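Local coordinates for DUF4595 domain-containing protein (Bacteroides vulgatus, PDB 3TZG) that is of unknown function but forms a porin-like beta barrel and is probably related to outer-membrane barrel proteins, at residues 7-11 with 166-170. Residues are numbered along the deposited sequence; the frame is centred on the assembly and turned at random.
Sequences DTYVT and QANLN
Asn168 joins the loop 166-170 to segment 7-11 through two hydrogen bonds that run in opposite senses. Asn168 N donates to Thr8 O (2.8 Å), while Asn168 OD1 accepts from Val10 N, also at 2.8 Å, the donor standing above the amide carbonyl plane rather than within it. One residue thus uses a backbone donor and a side-chain acceptor to hold backbone sites two residues apart, neither segment being regular strand. Thr8 O is further approached by Ala167 CA in a CA-H...O contact of 3.3 Å.

The same asparagine stacks on Tyr9. With CG placed between backbone N and carbonyl carbon (chi1 70°), its amide lies nearly parallel to the ring, the planes 10° apart, and Asn168 CB sits over the centre of the Tyr9 ring in a CH-pi contact, 3.9 Å from its centroid. Without the amide, as with an alanine here, Val10 N would probably lose its acceptor and Tyr28 OH one of its partners.

Between aliphatic side chains, Leu169 CD1 meets Val10 CB at 3.9 Å. At the other end, a water links Thr8 OG1 to Gln166 O, the latter bond weak.

The contact packs the N-terminal lead-in to strand 12-15 against the loop between strand 163-164 and helix 181-188. Strand 23-28 backs it: Leu26 touches Val10 and Leu169, and Tyr28 OH bonds both Val10 O and Asn168 ND2.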
ATOM      1  N   ASP A   7     -13.406  -2.907 -17.179  1.00 83.93           N
ATOM      2  CA  ASP A   7     -12.689  -2.985 -15.895  1.00 82.36           C
ATOM      3  C   ASP A   7     -12.469  -4.479 -15.557  1.00 85.73           C
ATOM      4  O   ASP A   7     -13.369  -5.119 -15.007  1.00 87.99           O
ATOM      5  CB  ASP A   7     -13.484  -2.233 -14.785  1.00 84.55           C
ATOM      6  CG  ASP A   7     -12.657  -1.544 -13.701  1.00 92.65           C
ATOM      7  OD1 ASP A   7     -11.925  -0.581 -14.031  1.00 92.30           O
ATOM      8  OD2 ASP A   7     -12.856  -1.868 -12.504  1.00 98.06           O
ATOM      9  N   THR A   8     -11.297  -5.041 -15.957  1.00 78.08           N
ATOM     10  CA  THR A   8     -10.948  -6.470 -15.829  1.00 75.78           C
ATOM     11  C   THR A   8     -10.542  -6.831 -14.401  1.00 73.72           C
ATOM     12  O   THR A   8      -9.876  -6.036 -13.742  1.00 71.49           O
ATOM     13  CB  THR A   8      -9.820  -6.835 -16.790  1.00 79.64           C
ATOM     14  OG1 THR A   8      -9.795  -5.911 -17.876  1.00 73.86           O
ATOM     15  CG2 THR A   8      -9.920  -8.281 -17.285  1.00 79.64           C
ATOM     16  N   TYR A   9     -10.887  -8.064 -13.957  1.00 67.93           N
ATOM     17  CA  TYR A   9     -10.658  -8.538 -12.586  1.00 65.04           C
ATOM     18  C   TYR A   9      -9.383  -9.382 -12.425  1.00 64.15           C
ATOM     19  O   TYR A   9      -9.115 -10.297 -13.196  1.00 65.42           O
ATOM     20  CB  TYR A   9     -11.870  -9.348 -12.102  1.00 67.25           C
ATOM     21  CG  TYR A   9     -12.999  -8.470 -11.605  1.00 69.45           C
ATOM     22  CD1 TYR A   9     -13.611  -7.544 -12.444  1.00 71.91           C
ATOM     23  CD2 TYR A   9     -13.487  -8.594 -10.310  1.00 70.79           C
ATOM     24  CE1 TYR A   9     -14.637  -6.719 -11.988  1.00 73.19           C
ATOM     25  CE2 TYR A   9     -14.531  -7.791  -9.849  1.00 72.48           C
ATOM     26  CZ  TYR A   9     -15.104  -6.853 -10.694  1.00 79.39           C
ATOM     27  OH  TYR A   9     -16.136  -6.046 -10.259  1.00 80.69           O
ATOM     28  N   VAL A  10      -8.611  -9.058 -11.394  1.00 55.86           N
ATOM     29  CA  VAL A  10      -7.374  -9.759 -11.052  1.00 53.90           C
ATOM     30  C   VAL A  10      -7.776 -10.997 -10.277  1.00 58.03           C
ATOM     31  O   VAL A  10      -8.403 -10.888  -9.221  1.00 57.80           O
ATOM     32  CB  VAL A  10      -6.346  -8.869 -10.268  1.00 54.88           C
ATOM     33  CG1 VAL A  10      -5.047  -9.623  -9.979  1.00 53.27           C
ATOM     34  CG2 VAL A  10      -6.050  -7.582 -11.018  1.00 53.90           C
ATOM     35  N   THR A  11      -7.398 -12.167 -10.786  1.00 54.94           N
ATOM     36  CA  THR A  11      -7.771 -13.442 -10.173  1.00 55.99           C
ATOM     37  C   THR A  11      -6.596 -14.133  -9.462  1.00 59.98           C
ATOM     38  O   THR A  11      -6.826 -15.020  -8.635  1.00 60.87           O
ATOM     39  CB  THR A  11      -8.330 -14.371 -11.249  1.00 63.54           C
ATOM     40  OG1 THR A  11      -7.321 -14.627 -12.235  1.00 61.79           O
ATOM     41  CG2 THR A  11      -9.578 -13.801 -11.913  1.00 63.88           C
ATOM     42  N   GLN A 166      -6.160  -0.579 -16.974  1.00 64.39           N
ATOM     43  CA  GLN A 166      -7.548  -0.770 -16.593  1.00 66.79           C
ATOM     44  C   GLN A 166      -7.633  -2.096 -15.860  1.00 72.44           C
ATOM     45  O   GLN A 166      -7.294  -3.128 -16.435  1.00 75.05           O
ATOM     46  CB  GLN A 166      -8.470  -0.713 -17.805  1.00 71.10           C
ATOM     47  CG  GLN A 166      -9.879  -0.178 -17.504  1.00101.73           C
ATOM     48  CD  GLN A 166      -9.948   1.335 -17.425  1.00130.01           C
ATOM     49  OE1 GLN A 166     -10.251   1.910 -16.373  1.00129.43           O
ATOM     50  NE2 GLN A 166      -9.693   2.016 -18.543  1.00120.99           N
ATOM     51  N   ALA A 167      -7.936  -2.048 -14.550  1.00 65.64           N
ATOM     52  CA  ALA A 167      -8.082  -3.211 -13.679  1.00 62.28           C
ATOM     53  C   ALA A 167      -9.042  -2.873 -12.553  1.00 60.09           C
ATOM     54  O   ALA A 167      -9.318  -1.692 -12.311  1.00 59.66           O
ATOM     55  CB  ALA A 167      -6.730  -3.643 -13.141  1.00 61.57           C
ATOM     56  N   ASN A 168      -9.573  -3.898 -11.883  1.00 53.54           N
ATOM     57  CA  ASN A 168     -10.513  -3.735 -10.767  1.00 52.20           C
ATOM     58  C   ASN A 168      -9.781  -3.209  -9.503  1.00 54.86           C
ATOM     59  O   ASN A 168     -10.371  -2.464  -8.728  1.00 54.76           O
ATOM     60  CB  ASN A 168     -11.217  -5.056 -10.472  1.00 48.09           C
ATOM     61  CG  ASN A 168     -10.339  -6.122  -9.864  1.00 62.77           C
ATOM     62  OD1 ASN A 168      -9.333  -6.546 -10.427  1.00 60.66           O
ATOM     63  ND2 ASN A 168     -10.691  -6.563  -8.678  1.00 58.70           N
ATOM     64  N   LEU A 169      -8.500  -3.588  -9.314  1.00 49.44           N
ATOM     65  CA  LEU A 169      -7.685  -3.174  -8.179  1.00 46.75           C
ATOM     66  C   LEU A 169      -6.886  -1.939  -8.511  1.00 51.10           C
ATOM     67  O   LEU A 169      -6.663  -1.644  -9.688  1.00 50.69           O
ATOM     68  CB  LEU A 169      -6.718  -4.298  -7.744  1.00 45.44           C
ATOM     69  CG  LEU A 169      -7.267  -5.691  -7.417  1.00 49.39           C
ATOM     70  CD1 LEU A 169      -6.143  -6.625  -7.126  1.00 47.89           C
ATOM     71  CD2 LEU A 169      -8.264  -5.661  -6.255  1.00 49.05           C
ATOM     72  N   ASN A 170      -6.435  -1.214  -7.463  1.00 47.25           N
ATOM     73  CA  ASN A 170      -5.578  -0.050  -7.637  1.00 45.14           C
ATOM     74  C   ASN A 170      -4.164  -0.572  -7.567  1.00 49.73           C
ATOM     75  O   ASN A 170      -3.571  -0.660  -6.482  1.00 49.93           O
ATOM     76  CB  ASN A 170      -5.881   1.055  -6.623  1.00 42.58           C
ATOM     77  CG  ASN A 170      -5.026   2.280  -6.795  1.00 68.34           C
ATOM     78  OD1 ASN A 170      -4.437   2.525  -7.856  1.00 64.42           O
ATOM     79  ND2 ASN A 170      -4.960   3.100  -5.765  1.00 64.90           N
TER
HETATM   80  O   HOH W   1      -9.544  -3.588 -18.627  1.00 62.85           O